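PDB 1VM7: ribokinase from Thermotoga maritima, which probably catalyses the ATP- and magnesium-dependent phosphorylation of D-ribose at O-5, giving D-ribose 5-phosphate. Local coordinates for residues I150-T155 with Q174-E179; V166-A171 with E178-Y183; Y186-E191 with V259-F264. One frame throughout, in Å; residues are numbered along the deposited sequence.

Overall arrangement
Contacts 1 and 2 lie on one face of the large, mostly parallel sheet, their centres about 8 Å apart, and touch each other: Phe-152 CZ of contact 1 meets Ile-180 CB of contact 2 at 3.7 Å. Contact 3 lies on the other face, against helix 256-269, its centre about 12 Å from that of contact 2 and 17 Å from that of contact 1. Adjacent strands 165-168 and 186-187 join contacts 2 and 3. Contact 3 includes Asn-190, a predicted ATP-binding residue, and brings the Asn-261 side chain within about 3 Å of that of Lys-226, whereas the Phe-168 side chain stays about 9 Å from those of the predicted substrate residues Glu-149 and Lys-53.

Contact 1 of 3, residues I150-T155 with Q174-E179; sequences IPFETT and QGINEE
The first turn of helix 152-161, the helix that links parallel strands 143-146 and 165-168, sets Phe-152 against the loop that leads from strand 165-168 toward strand 186-187. Residues 175-177 run across one face of the phenyl ring, so the contact is largely ring against backbone. The central piece is a CH-pi contact: Ile-176 CA stands 4.2 Å from the centroid of the Phe-152 ring, 18° off its normal. Over the same face, Gly-175 O approaches CG of Phe-152 to 3.7 Å, while Asn-177 N lies 3.4 Å from CE2 of Phe-152. A flat aromatic suits this place because a single face can take three consecutive residues. With its CG anti to the backbone N (chi1 -176°), Phe-152 reaches out from the helix start, where Pro-151 occupies the N-cap.

Two side chains add to this. Ile-176 CG2 sits 3.9 Å from CE1 of Phe-152, while its other branch, ending in CD1, turns inward to Phe-168 and Pro-170. Asn-177 CB comes 3.6 Å from Phe-152 CE2, and the Asn-177 amide stands nearly perpendicular to the ring. That amide has its own task, since OD1 of Asn-177 accepts a weak bond from N of Glu-179 at 3.2 Å, as in an Asx turn. Gly-175 suits its position because its phi is positive (84°), easily adopted without a CB.

Replacing the phenylalanine by an alanine would probably strip the backbone at Ile-176 of its aromatic cover and let this part of the loop shift. Near the surface, the helix of one beta-alpha-beta crossover thus packs against the loop that follows its second strand, within the alpha/beta fold of a PfkB-family kinase.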
loop_
_atom_site.group_PDB
_atom_site.type_symbol
_atom_site.label_atom_id
_atom_site.label_comp_id
_atom_site.label_asym_id
_atom_site.label_seq_id
_atom_site.Cartn_x
_atom_site.Cartn_y
_atom_site.Cartn_z
ATOM N N ILE A 150 -16.581 -3.151 -11.018
ATOM C CA ILE A 150 -15.960 -3.083 -12.322
ATOM C C ILE A 150 -16.777 -2.047 -13.078
ATOM O O ILE A 150 -17.789 -1.532 -12.557
ATOM C CB ILE A 150 -15.932 -4.480 -13.020
ATOM C CG1 ILE A 150 -17.344 -5.047 -13.188
ATOM C CG2 ILE A 150 -15.086 -5.418 -12.204
ATOM C CD1 ILE A 150 -17.404 -6.315 -13.981
ATOM N N PRO A 151 -16.340 -1.686 -14.283
ATOM C CA PRO A 151 -17.090 -0.660 -14.998
ATOM C C PRO A 151 -18.539 -1.073 -15.159
ATOM O O PRO A 151 -18.808 -2.225 -15.513
ATOM C CB PRO A 151 -16.380 -0.625 -16.363
ATOM C CG PRO A 151 -15.017 -1.034 -16.069
ATOM C CD PRO A 151 -15.181 -2.136 -15.085
ATOM N N PHE A 152 -19.462 -0.166 -14.855
ATOM C CA PHE A 152 -20.853 -0.546 -14.807
ATOM C C PHE A 152 -21.307 -1.077 -16.167
ATOM O O PHE A 152 -22.094 -2.012 -16.261
ATOM C CB PHE A 152 -21.730 0.626 -14.394
ATOM C CG PHE A 152 -23.144 0.233 -14.242
ATOM C CD1 PHE A 152 -23.507 -0.627 -13.212
ATOM C CD2 PHE A 152 -24.091 0.615 -15.185
ATOM C CE1 PHE A 152 -24.812 -1.040 -13.067
ATOM C CE2 PHE A 152 -25.409 0.199 -15.054
ATOM C CZ PHE A 152 -25.771 -0.631 -13.995
ATOM N N GLU A 153 -20.790 -0.484 -17.228
ATOM C CA GLU A 153 -21.180 -0.884 -18.579
ATOM C C GLU A 153 -20.982 -2.366 -18.828
ATOM O O GLU A 153 -21.690 -2.971 -19.649
ATOM C CB GLU A 153 -20.384 -0.133 -19.657
ATOM C CG GLU A 153 -18.875 -0.481 -19.658
ATOM C CD GLU A 153 -18.240 -0.383 -21.027
ATOM O OE1 GLU A 153 -18.642 0.517 -21.785
ATOM O OE2 GLU A 153 -17.341 -1.212 -21.334
ATOM N N THR A 154 -19.983 -2.939 -18.158
ATOM C CA THR A 154 -19.689 -4.346 -18.324
ATOM C C THR A 154 -20.700 -5.148 -17.543
ATOM O O THR A 154 -21.315 -6.066 -18.068
ATOM C CB THR A 154 -18.269 -4.694 -17.870
ATOM O OG1 THR A 154 -17.344 -4.045 -18.732
ATOM C CG2 THR A 154 -18.017 -6.210 -17.948
ATOM N N THR A 155 -20.874 -4.779 -16.283
ATOM C CA THR A 155 -21.883 -5.382 -15.440
ATOM C C THR A 155 -23.226 -5.326 -16.151
ATOM O O THR A 155 -23.902 -6.334 -16.286
ATOM C CB THR A 155 -21.954 -4.649 -14.082
ATOM O OG1 THR A 155 -20.726 -4.851 -13.398
ATOM C CG2 THR A 155 -23.108 -5.155 -13.203
ATOM N N GLN A 174 -23.317 3.194 -5.467
ATOM C CA GLN A 174 -23.216 4.352 -6.343
ATOM C C GLN A 174 -22.743 3.985 -7.764
ATOM O O GLN A 174 -22.051 2.999 -7.974
ATOM C CB GLN A 174 -22.433 5.495 -5.702
ATOM C CG GLN A 174 -21.051 5.203 -5.152
ATOM C CD GLN A 174 -20.470 6.478 -4.474
ATOM N N GLY A 175 -23.195 4.780 -8.733
ATOM C CA GLY A 175 -22.844 4.632 -10.139
ATOM C C GLY A 175 -23.685 3.624 -10.898
ATOM O O GLY A 175 -23.291 3.180 -11.976
ATOM N N ILE A 176 -24.816 3.224 -10.330
ATOM C CA ILE A 176 -25.692 2.238 -10.953
ATOM C C ILE A 176 -26.723 2.951 -11.783
ATOM O O ILE A 176 -27.297 3.913 -11.341
ATOM C CB ILE A 176 -26.382 1.361 -9.892
ATOM C CG1 ILE A 176 -25.306 0.623 -9.089
ATOM C CG2 ILE A 176 -27.382 0.390 -10.565
ATOM C CD1 ILE A 176 -25.815 -0.175 -7.953
ATOM N N ASN A 177 -26.945 2.486 -13.007
ATOM C CA ASN A 177 -27.995 3.031 -13.886
ATOM C C ASN A 177 -29.230 2.138 -13.803
ATOM O O ASN A 177 -29.125 0.903 -13.699
ATOM C CB ASN A 177 -27.498 3.144 -15.353
ATOM C CG ASN A 177 -28.617 3.513 -16.374
ATOM O OD1 ASN A 177 -28.902 2.753 -17.300
ATOM N ND2 ASN A 177 -29.234 4.678 -16.203
ATOM N N GLU A 178 -30.390 2.786 -13.849
ATOM C CA GLU A 178 -31.695 2.148 -13.730
ATOM C C GLU A 178 -31.928 0.996 -14.702
ATOM O O GLU A 178 -32.751 0.106 -14.464
ATOM C CB GLU A 178 -32.784 3.204 -13.993
ATOM C CG GLU A 178 -34.196 2.754 -13.682
ATOM C CD GLU A 178 -35.146 3.922 -13.589
ATOM O OE1 GLU A 178 -35.222 4.690 -14.568
ATOM O OE2 GLU A 178 -35.796 4.097 -12.539
ATOM N N GLU A 179 -31.219 1.025 -15.822
ATOM C CA GLU A 179 -31.485 0.093 -16.904
ATOM C C GLU A 179 -31.258 -1.354 -16.481
ATOM O O GLU A 179 -31.889 -2.260 -17.028
ATOM C CB GLU A 179 -30.635 0.432 -18.137
ATOM C CG GLU A 179 -30.997 -0.334 -19.407
ATOM C CD GLU A 179 -29.942 -0.203 -20.521
ATOM O OE1 GLU A 179 -29.093 0.730 -20.481
ATOM O OE2 GLU A 179 -29.970 -1.046 -21.449
#

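Contact 2 of 3, residues V166-A171 with E178-Y183; sequences VIFDPA and EEIFQY
The Phe-168 ring is held on both faces: Ile-180 CD1 rests over its centre, 4.2 Å from the centroid and almost exactly on the ring normal, and Pro-170 CA lies on the opposite face, displaced toward the rim, 3.7 Å above the plane. The second branch of Ile-180 serves two rings, its CG2 touching the Phe-168 rim at CE2 (4.2 Å) and sitting over the centre of the Phe-181 ring, 3.9 Å above it. A branched isoleucine suits this wedge, and its extended arm (chi1 -164°, CG1 anti to the backbone N) carries CD1 out over Phe-168. Phe-181 in turn meets Phe-201 of helix 191-202 edge-to-face.

Near the start of the strand, Val-166 CB lies 3.7 Å from the carbonyl oxygen, O, of Tyr-183. The turn is braced by Gln-182, whose NE2 donates to Glu-179 O over 2.8 Å at 170°, in the carbonyl plane and on a lone pair.

Across the two segments the chemistry is largely apolar, apart from the Tyr-183 carbonyl oxygen beside Val-166, so their fit depends on shape and dispersion; the Gln-182 to Glu-179 bond lies within residues 178-183 and not across the contact.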
loop_
_atom_site.group_PDB
_atom_site.type_symbol
_atom_site.label_atom_id
_atom_site.label_comp_id
_atom_site.label_asym_id
_atom_site.label_seq_id
_atom_site.Cartn_x
_atom_site.Cartn_y
_atom_site.Cartn_z
ATOM N N VAL A 166 -29.615 -14.098 -13.227
ATOM C CA VAL A 166 -28.761 -12.946 -13.019
ATOM C C VAL A 166 -28.991 -12.434 -11.593
ATOM O O VAL A 166 -30.118 -12.044 -11.232
ATOM C CB VAL A 166 -29.041 -11.823 -14.049
ATOM C CG1 VAL A 166 -28.102 -10.616 -13.838
ATOM C CG2 VAL A 166 -28.910 -12.349 -15.461
ATOM N N ILE A 167 -27.904 -12.489 -10.808
ATOM C CA ILE A 167 -27.837 -12.037 -9.429
ATOM C C ILE A 167 -26.910 -10.823 -9.394
ATOM O O ILE A 167 -25.747 -10.933 -9.767
ATOM C CB ILE A 167 -27.247 -13.122 -8.513
ATOM C CG1 ILE A 167 -28.126 -14.383 -8.558
ATOM C CG2 ILE A 167 -27.104 -12.575 -7.100
ATOM C CD1 ILE A 167 -27.483 -15.681 -8.055
ATOM N N PHE A 168 -27.444 -9.672 -8.964
ATOM C CA PHE A 168 -26.685 -8.413 -8.904
ATOM C C PHE A 168 -26.621 -7.884 -7.460
ATOM O O PHE A 168 -27.628 -7.603 -6.834
ATOM C CB PHE A 168 -27.299 -7.380 -9.845
ATOM C CG PHE A 168 -26.691 -6.014 -9.734
ATOM C CD1 PHE A 168 -25.343 -5.826 -9.896
ATOM C CD2 PHE A 168 -27.492 -4.902 -9.467
ATOM C CE1 PHE A 168 -24.794 -4.571 -9.796
ATOM C CE2 PHE A 168 -26.951 -3.649 -9.375
ATOM C CZ PHE A 168 -25.602 -3.472 -9.531
ATOM N N ASP A 169 -25.402 -7.819 -6.941
ATOM C CA ASP A 169 -25.120 -7.288 -5.628
ATOM C C ASP A 169 -24.748 -5.812 -5.830
ATOM O O ASP A 169 -23.687 -5.472 -6.389
ATOM C CB ASP A 169 -23.977 -8.086 -5.027
ATOM C CG ASP A 169 -23.801 -7.875 -3.542
ATOM O OD1 ASP A 169 -24.779 -7.422 -2.882
ATOM O OD2 ASP A 169 -22.671 -8.219 -3.049
ATOM N N PRO A 170 -25.641 -4.907 -5.424
ATOM C CA PRO A 170 -25.437 -3.504 -5.768
ATOM C C PRO A 170 -24.418 -2.856 -4.811
ATOM O O PRO A 170 -24.733 -1.930 -4.083
ATOM C CB PRO A 170 -26.845 -2.920 -5.635
ATOM C CG PRO A 170 -27.454 -3.742 -4.483
ATOM C CD PRO A 170 -26.873 -5.114 -4.629
ATOM N N ALA A 171 -23.181 -3.344 -4.852
ATOM C CA ALA A 171 -22.173 -2.983 -3.867
ATOM C C ALA A 171 -20.882 -2.514 -4.568
ATOM O O ALA A 171 -20.290 -3.265 -5.332
ATOM C CB ALA A 171 -21.907 -4.176 -2.987
ATOM N N GLU A 178 -30.390 2.786 -13.849
ATOM C CA GLU A 178 -31.695 2.148 -13.730
ATOM C C GLU A 178 -31.928 0.996 -14.702
ATOM O O GLU A 178 -32.751 0.106 -14.464
ATOM C CB GLU A 178 -32.784 3.204 -13.993
ATOM C CG GLU A 178 -34.196 2.754 -13.682
ATOM C CD GLU A 178 -35.146 3.922 -13.589
ATOM O OE1 GLU A 178 -35.222 4.690 -14.568
ATOM O OE2 GLU A 178 -35.796 4.097 -12.539
ATOM N N GLU A 179 -31.219 1.025 -15.822
ATOM C CA GLU A 179 -31.485 0.093 -16.904
ATOM C C GLU A 179 -31.258 -1.354 -16.481
ATOM O O GLU A 179 -31.889 -2.260 -17.028
ATOM C CB GLU A 179 -30.635 0.432 -18.137
ATOM C CG GLU A 179 -30.997 -0.334 -19.407
ATOM C CD GLU A 179 -29.942 -0.203 -20.521
ATOM O OE1 GLU A 179 -29.093 0.730 -20.481
ATOM O OE2 GLU A 179 -29.970 -1.046 -21.449
ATOM N N ILE A 180 -30.361 -1.572 -15.507
ATOM C CA ILE A 180 -29.953 -2.918 -15.144
ATOM C C ILE A 180 -31.072 -3.729 -14.498
ATOM O O ILE A 180 -31.141 -4.946 -14.680
ATOM C CB ILE A 180 -28.681 -2.910 -14.214
ATOM C CG1 ILE A 180 -28.036 -4.289 -14.170
ATOM C CG2 ILE A 180 -29.013 -2.411 -12.793
ATOM C CD1 ILE A 180 -26.618 -4.236 -13.809
ATOM N N PHE A 181 -31.965 -3.056 -13.787
ATOM C CA PHE A 181 -32.890 -3.721 -12.863
ATOM C C PHE A 181 -33.854 -4.691 -13.540
ATOM O O PHE A 181 -34.125 -5.760 -13.011
ATOM C CB PHE A 181 -33.641 -2.660 -12.045
ATOM C CG PHE A 181 -32.737 -1.828 -11.176
ATOM C CD1 PHE A 181 -32.033 -2.415 -10.134
ATOM C CD2 PHE A 181 -32.559 -0.474 -11.409
ATOM C CE1 PHE A 181 -31.187 -1.670 -9.328
ATOM C CE2 PHE A 181 -31.720 0.274 -10.603
ATOM C CZ PHE A 181 -31.023 -0.341 -9.556
ATOM N N GLN A 182 -34.356 -4.310 -14.710
ATOM C CA GLN A 182 -35.315 -5.127 -15.468
ATOM C C GLN A 182 -34.713 -6.471 -15.914
ATOM O O GLN A 182 -35.446 -7.431 -16.171
ATOM C CB GLN A 182 -35.816 -4.362 -16.708
ATOM C CG GLN A 182 -34.715 -4.202 -17.753
ATOM C CD GLN A 182 -34.979 -3.124 -18.755
ATOM O OE1 GLN A 182 -35.917 -3.224 -19.530
ATOM N NE2 GLN A 182 -34.127 -2.096 -18.774
ATOM N N TYR A 183 -33.384 -6.526 -15.996
ATOM C CA TYR A 183 -32.657 -7.739 -16.372
ATOM C C TYR A 183 -32.303 -8.657 -15.202
ATOM O O TYR A 183 -31.772 -9.744 -15.420
ATOM C CB TYR A 183 -31.386 -7.369 -17.138
ATOM C CG TYR A 183 -31.688 -6.580 -18.383
ATOM C CD1 TYR A 183 -32.424 -7.153 -19.427
ATOM C CD2 TYR A 183 -31.271 -5.269 -18.516
ATOM C CE1 TYR A 183 -32.729 -6.430 -20.579
ATOM C CE2 TYR A 183 -31.570 -4.545 -19.652
ATOM C CZ TYR A 183 -32.288 -5.135 -20.693
ATOM O OH TYR A 183 -32.600 -4.400 -21.823
#

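Contact 3 of 3, residues Y186-E191 with V259-F264; sequences YLTPNE and VFNGAF
Thr-188 and Asn-261 meet head on through a nearly straight hydrogen bond: ND2 of Asn-261 donates to OG1 of Thr-188 over 2.8 Å at 168°, the acceptor lying almost in the amide plane. Thr-188 holds OG1 between its backbone N and carbonyl carbon (chi1 67°), which brings the hydroxyl out toward the helix. Beside this bond, Tyr-186 and Phe-264 form a T-shaped pair with centroids 4.9 Å apart and planes at 73°. Phe-264 presents its edge, CE2 lying over the centre of the tyrosine ring and CZ reaching Tyr-186 CE2 at 3.4 Å. Asn-261 and Phe-264 lie three residues apart on helix 256-269, so both partners project from the same side of it.

In the next shell, Ile-224 of strand 222-226 packs against both rings. Thr-188 OG1 is also hydrogen-bonded to Asp-169 OD1, and Lys-226, a predicted ATP-binding residue, joins Asp-169 OD1 in a salt bridge and Asn-261 OD1 in a hydrogen bond.

These bonds close a ring of four polar side chains, of which Thr-188, Asn-261 and Asp-169 are buried. Asparagine suits it by offering a donor to Thr-188 and an acceptor to Lys-226, which probably fixes which way round its amide lies. The carboxylate of Asp-169 probably balances the lysine charge, and the network is likely to help position the lysine beside the predicted nucleotide site.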
loop_
_atom_site.group_PDB
_atom_site.type_symbol
_atom_site.label_atom_id
_atom_site.label_comp_id
_atom_site.label_asym_id
_atom_site.label_seq_id
_atom_site.Cartn_x
_atom_site.Cartn_y
_atom_site.Cartn_z
ATOM N N TYR A 186 -32.261 -11.620 -9.314
ATOM C CA TYR A 186 -32.050 -11.313 -7.898
ATOM C C TYR A 186 -31.286 -10.010 -7.744
ATOM O O TYR A 186 -30.240 -9.798 -8.391
ATOM C CB TYR A 186 -31.287 -12.445 -7.175
ATOM C CG TYR A 186 -32.082 -13.712 -7.061
ATOM C CD1 TYR A 186 -32.042 -14.666 -8.063
ATOM C CD2 TYR A 186 -32.910 -13.942 -5.971
ATOM C CE1 TYR A 186 -32.778 -15.813 -7.983
ATOM C CE2 TYR A 186 -33.673 -15.090 -5.893
ATOM C CZ TYR A 186 -33.592 -16.032 -6.901
ATOM O OH TYR A 186 -34.346 -17.192 -6.847
ATOM N N LEU A 187 -31.825 -9.129 -6.899
ATOM C CA LEU A 187 -31.108 -7.948 -6.438
ATOM C C LEU A 187 -30.866 -8.143 -4.948
ATOM O O LEU A 187 -31.795 -8.429 -4.203
ATOM C CB LEU A 187 -31.945 -6.684 -6.674
ATOM C CG LEU A 187 -31.281 -5.343 -6.335
ATOM C CD1 LEU A 187 -30.236 -5.017 -7.353
ATOM C CD2 LEU A 187 -32.300 -4.224 -6.243
ATOM N N THR A 188 -29.627 -7.985 -4.506
ATOM C CA THR A 188 -29.259 -8.397 -3.136
ATOM C C THR A 188 -28.615 -7.254 -2.352
ATOM O O THR A 188 -27.465 -7.335 -1.983
ATOM C CB THR A 188 -28.292 -9.613 -3.156
ATOM O OG1 THR A 188 -27.027 -9.227 -3.713
ATOM C CG2 THR A 188 -28.872 -10.766 -3.988
ATOM N N PRO A 189 -29.350 -6.164 -2.116
ATOM C CA PRO A 189 -28.745 -5.062 -1.388
ATOM C C PRO A 189 -28.694 -5.360 0.098
ATOM O O PRO A 189 -29.534 -6.084 0.587
ATOM C CB PRO A 189 -29.729 -3.907 -1.642
ATOM C CG PRO A 189 -31.040 -4.612 -1.716
ATOM C CD PRO A 189 -30.764 -5.893 -2.436
ATOM N N ASN A 190 -27.709 -4.815 0.797
ATOM C CA ASN A 190 -27.770 -4.753 2.251
ATOM C C ASN A 190 -28.596 -3.530 2.633
ATOM O O ASN A 190 -29.138 -2.845 1.767
ATOM C CB ASN A 190 -26.365 -4.717 2.877
ATOM C CG ASN A 190 -25.592 -3.430 2.583
ATOM O OD1 ASN A 190 -26.169 -2.358 2.375
ATOM N ND2 ASN A 190 -24.254 -3.541 2.573
ATOM N N GLU A 191 -28.703 -3.247 3.929
ATOM C CA GLU A 191 -29.648 -2.242 4.396
ATOM C C GLU A 191 -29.248 -0.820 3.997
ATOM O O GLU A 191 -30.087 -0.015 3.582
ATOM C CB GLU A 191 -29.840 -2.352 5.899
ATOM C CG GLU A 191 -30.917 -1.416 6.406
ATOM C CD GLU A 191 -31.551 -1.888 7.685
ATOM O OE1 GLU A 191 -30.965 -2.765 8.363
ATOM O OE2 GLU A 191 -32.647 -1.383 7.984
ATOM N N VAL A 259 -20.234 -13.991 0.975
ATOM C CA VAL A 259 -20.477 -15.384 1.332
ATOM C C VAL A 259 -21.951 -15.742 1.121
ATOM O O VAL A 259 -22.258 -16.756 0.514
ATOM C CB VAL A 259 -20.015 -15.703 2.779
ATOM C CG1 VAL A 259 -20.373 -17.127 3.192
ATOM C CG2 VAL A 259 -18.525 -15.551 2.883
ATOM N N PHE A 260 -22.866 -14.892 1.586
ATOM C CA PHE A 260 -24.257 -15.143 1.336
ATOM C C PHE A 260 -24.524 -15.333 -0.153
ATOM O O PHE A 260 -25.173 -16.299 -0.554
ATOM C CB PHE A 260 -25.150 -14.024 1.880
ATOM C CG PHE A 260 -26.575 -14.241 1.545
ATOM C CD1 PHE A 260 -27.327 -15.132 2.280
ATOM C CD2 PHE A 260 -27.121 -13.686 0.408
ATOM C CE1 PHE A 260 -28.650 -15.395 1.948
ATOM C CE2 PHE A 260 -28.435 -13.949 0.061
ATOM C CZ PHE A 260 -29.210 -14.804 0.845
ATOM N N ASN A 261 -24.063 -14.388 -0.975
ATOM C CA ASN A 261 -24.396 -14.426 -2.403
ATOM C C ASN A 261 -23.880 -15.706 -3.076
ATOM O O ASN A 261 -24.622 -16.320 -3.833
ATOM C CB ASN A 261 -23.904 -13.162 -3.138
ATOM C CG ASN A 261 -24.873 -11.986 -3.000
ATOM O OD1 ASN A 261 -25.409 -11.748 -1.940
ATOM N ND2 ASN A 261 -25.084 -11.250 -4.086
ATOM N N GLY A 262 -22.636 -16.094 -2.769
ATOM C CA GLY A 262 -22.016 -17.265 -3.376
ATOM C C GLY A 262 -22.678 -18.554 -2.959
ATOM O O GLY A 262 -22.959 -19.416 -3.788
ATOM N N ALA A 263 -22.941 -18.675 -1.661
ATOM C CA ALA A 263 -23.647 -19.830 -1.104
ATOM C C ALA A 263 -25.096 -19.887 -1.591
ATOM O O ALA A 263 -25.586 -20.947 -1.965
ATOM C CB ALA A 263 -23.598 -19.771 0.385
ATOM N N PHE A 264 -25.780 -18.743 -1.604
ATOM C CA PHE A 264 -27.110 -18.669 -2.215
ATOM C C PHE A 264 -27.110 -19.252 -3.629
ATOM O O PHE A 264 -27.961 -20.054 -3.972
ATOM C CB PHE A 264 -27.578 -17.216 -2.248
ATOM C CG PHE A 264 -28.926 -17.038 -2.837
ATOM C CD1 PHE A 264 -30.053 -17.392 -2.118
ATOM C CD2 PHE A 264 -29.082 -16.546 -4.114
ATOM C CE1 PHE A 264 -31.300 -17.252 -2.656
ATOM C CE2 PHE A 264 -30.351 -16.373 -4.651
ATOM C CZ PHE A 264 -31.442 -16.747 -3.929
#